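Local atomic coordinates of pyroglutamyl-peptidase I (Fervidobacterium islandicum, PDB entry 6LTQ), a protein that removes N-terminal pyroglutamyl residues from peptides, as a pyrrolidone carboxyl peptidase of a thermophilic, keratin-degrading bacterium. Residues 30-36 / 181-187. Residue numbers count along the deposited sequence, not the author numbering.
Sequences VNPSMRI and LPFLPEQ
Two helix starts, both reached by loops from parallel strands of the central sheet, meet in this buried contact of the pyroglutamyl peptidase fold. Residues 30-31 are extended and helix 32-40 begins at P32; L181 ends its strand, and the polyproline II run of 182-184, flanked by prolines, leads into helix 185-189. In register, the CA atoms of P32 and L184 lie 6.4 Å apart, those of V30 and Q187 7.7 Å.

N31, the N-cap, with CB away from 181-187, uses chi1 t to bring OD1 back over the helix end, accepting from S33 N (3.0 Å) and S33 OG (2.7 Å, S33 chi1 p). P32 suits the first helical turn, where its missing NH costs nothing. Its rigid ring wedges between L181 and L184 (CB 4.0 Å from L184 CG, CG 4.3 Å from L181 CB), whose branched m,t ends fill the buried space around it. One turn on, I36 (m,t) extends this apolar patch, CD1 3.7 Å from L181 CD1, and Q206 of helix 203-215 packs against it. V30 (p) sets CG1 3.6 Å from Q187 CG.

Q187 (m,t, chi3 -83°), the N3 residue, accepts through OE1 from L184 N (2.9 Å): half a capping box, since leucine at the N-cap lacks the reciprocal acceptor. Its NE2 bonds Q83 and E28; V30 O, 3.1 Å from Q187 NE2, is too poorly angled. On the partly exposed side R35, coiled m,m,m, lays a guanidinium face over L184 CD1.

Hydrogen bonds thus fix each helix start within its segment and to neighbouring chain; the segments join mainly through van der Waals packing and one long salt bridge, R35 NH2 to E186 OE1 (3.8 Å; E186 p,t).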
loop_
_atom_site.group_PDB
_atom_site.type_symbol
_atom_site.label_atom_id
_atom_site.label_comp_id
_atom_site.label_asym_id
_atom_site.label_seq_id
_atom_site.Cartn_x
_atom_site.Cartn_y
_atom_site.Cartn_z
ATOM N N VAL D 30 -7.346 3.305 -23.287
ATOM C CA VAL D 30 -5.988 3.192 -23.793
ATOM C C VAL D 30 -5.284 2.074 -23.025
ATOM O O VAL D 30 -5.733 1.635 -21.965
ATOM C CB VAL D 30 -5.210 4.525 -23.658
ATOM C CG1 VAL D 30 -4.811 4.778 -22.213
ATOM C CG2 VAL D 30 -3.997 4.518 -24.524
ATOM N N ASN D 31 -4.186 1.612 -23.587
ATOM C CA ASN D 31 -3.315 0.643 -22.935
ATOM C C ASN D 31 -1.879 1.093 -23.160
ATOM O O ASN D 31 -1.455 1.252 -24.314
ATOM C CB ASN D 31 -3.556 -0.764 -23.491
ATOM C CG ASN D 31 -2.813 -1.846 -22.706
ATOM O OD1 ASN D 31 -1.666 -1.651 -22.282
ATOM N ND2 ASN D 31 -3.452 -3.010 -22.550
ATOM N N PRO D 32 -1.101 1.327 -22.091
ATOM C CA PRO D 32 0.282 1.790 -22.296
ATOM C C PRO D 32 1.120 0.864 -23.165
ATOM O O PRO D 32 2.001 1.346 -23.886
ATOM C CB PRO D 32 0.844 1.879 -20.861
ATOM C CG PRO D 32 -0.008 0.933 -20.064
ATOM C CD PRO D 32 -1.389 1.062 -20.667
ATOM N N SER D 33 0.926 -0.454 -23.075
ATOM C CA SER D 33 1.683 -1.356 -23.945
ATOM C C SER D 33 1.398 -1.072 -25.422
ATOM O O SER D 33 2.324 -1.019 -26.236
ATOM C CB SER D 33 1.416 -2.820 -23.590
ATOM O OG SER D 33 0.061 -3.191 -23.736
ATOM N N MET D 34 0.125 -0.913 -25.784
ATOM C CA MET D 34 -0.217 -0.609 -27.178
ATOM C C MET D 34 0.394 0.723 -27.617
ATOM O O MET D 34 0.985 0.818 -28.701
ATOM C CB MET D 34 -1.744 -0.590 -27.333
ATOM C CG MET D 34 -2.316 -0.345 -28.775
ATOM S SD MET D 34 -4.108 -0.545 -28.694
ATOM C CE MET D 34 -4.573 0.152 -30.283
ATOM N N ARG D 35 0.304 1.758 -26.771
ATOM C CA ARG D 35 0.847 3.062 -27.160
ATOM C C ARG D 35 2.356 3.017 -27.371
ATOM O O ARG D 35 2.865 3.616 -28.325
ATOM C CB ARG D 35 0.517 4.124 -26.115
ATOM C CG ARG D 35 -0.950 4.339 -25.916
ATOM C CD ARG D 35 -1.495 5.343 -26.908
ATOM N NE ARG D 35 -0.780 6.611 -26.846
ATOM C CZ ARG D 35 -1.172 7.648 -26.114
ATOM N NH1 ARG D 35 -0.462 8.770 -26.120
ATOM N NH2 ARG D 35 -2.271 7.562 -25.373
ATOM N N ILE D 36 3.095 2.323 -26.493
ATOM C CA ILE D 36 4.550 2.230 -26.655
ATOM C C ILE D 36 4.900 1.494 -27.941
ATOM O O ILE D 36 5.852 1.856 -28.648
ATOM C CB ILE D 36 5.208 1.534 -25.447
ATOM C CG1 ILE D 36 5.051 2.342 -24.163
ATOM C CG2 ILE D 36 6.707 1.267 -25.716
ATOM C CD1 ILE D 36 5.628 1.588 -22.951
ATOM N N LEU D 181 3.821 -2.618 -17.056
ATOM C CA LEU D 181 3.920 -1.173 -17.141
ATOM C C LEU D 181 2.894 -0.492 -16.239
ATOM O O LEU D 181 1.744 -0.958 -16.128
ATOM C CB LEU D 181 3.687 -0.690 -18.590
ATOM C CG LEU D 181 4.601 -1.308 -19.637
ATOM C CD1 LEU D 181 3.987 -1.057 -21.044
ATOM C CD2 LEU D 181 6.006 -0.725 -19.518
ATOM N N PRO D 182 3.279 0.626 -15.622
ATOM C CA PRO D 182 2.312 1.420 -14.852
ATOM C C PRO D 182 1.195 1.952 -15.736
ATOM O O PRO D 182 1.325 2.039 -16.956
ATOM C CB PRO D 182 3.158 2.590 -14.304
ATOM C CG PRO D 182 4.590 2.075 -14.291
ATOM C CD PRO D 182 4.660 1.144 -15.512
ATOM N N PHE D 183 0.090 2.324 -15.093
ATOM C CA PHE D 183 -0.883 3.202 -15.740
ATOM C C PHE D 183 -0.192 4.442 -16.298
ATOM O O PHE D 183 0.772 4.956 -15.718
ATOM C CB PHE D 183 -1.929 3.664 -14.735
ATOM C CG PHE D 183 -3.083 2.735 -14.560
ATOM C CD1 PHE D 183 -3.673 2.103 -15.646
ATOM C CD2 PHE D 183 -3.615 2.541 -13.309
ATOM C CE1 PHE D 183 -4.773 1.288 -15.471
ATOM C CE2 PHE D 183 -4.720 1.708 -13.125
ATOM C CZ PHE D 183 -5.294 1.088 -14.210
ATOM N N LEU D 184 -0.695 4.938 -17.431
ATOM C CA LEU D 184 -0.373 6.292 -17.844
ATOM C C LEU D 184 -1.073 7.290 -16.921
ATOM O O LEU D 184 -2.141 6.998 -16.376
ATOM C CB LEU D 184 -0.813 6.552 -19.295
ATOM C CG LEU D 184 -0.143 5.689 -20.371
ATOM C CD1 LEU D 184 -0.837 5.917 -21.725
ATOM C CD2 LEU D 184 1.354 5.962 -20.494
ATOM N N PRO D 185 -0.499 8.479 -16.743
ATOM C CA PRO D 185 -1.169 9.483 -15.897
ATOM C C PRO D 185 -2.604 9.764 -16.330
ATOM O O PRO D 185 -3.491 9.905 -15.472
ATOM C CB PRO D 185 -0.268 10.712 -16.036
ATOM C CG PRO D 185 1.082 10.147 -16.387
ATOM C CD PRO D 185 0.800 8.939 -17.254
ATOM N N GLU D 186 -2.884 9.772 -17.638
ATOM C CA GLU D 186 -4.260 10.032 -18.069
ATOM C C GLU D 186 -5.234 8.955 -17.593
ATOM O O GLU D 186 -6.423 9.241 -17.388
ATOM C CB GLU D 186 -4.313 10.162 -19.587
ATOM C CG GLU D 186 -3.932 8.895 -20.302
ATOM C CD GLU D 186 -3.559 9.150 -21.739
ATOM O OE1 GLU D 186 -4.433 8.953 -22.616
ATOM O OE2 GLU D 186 -2.401 9.557 -21.984
ATOM N N GLN D 187 -4.757 7.719 -17.393
ATOM C CA GLN D 187 -5.630 6.655 -16.895
ATOM C C GLN D 187 -5.936 6.817 -15.412
ATOM O O GLN D 187 -6.980 6.348 -14.945
ATOM C CB GLN D 187 -5.001 5.273 -17.121
ATOM C CG GLN D 187 -4.758 4.944 -18.599
ATOM C CD GLN D 187 -4.069 3.605 -18.804
ATOM O OE1 GLN D 187 -2.844 3.512 -18.721
ATOM N NE2 GLN D 187 -4.863 2.557 -19.082
#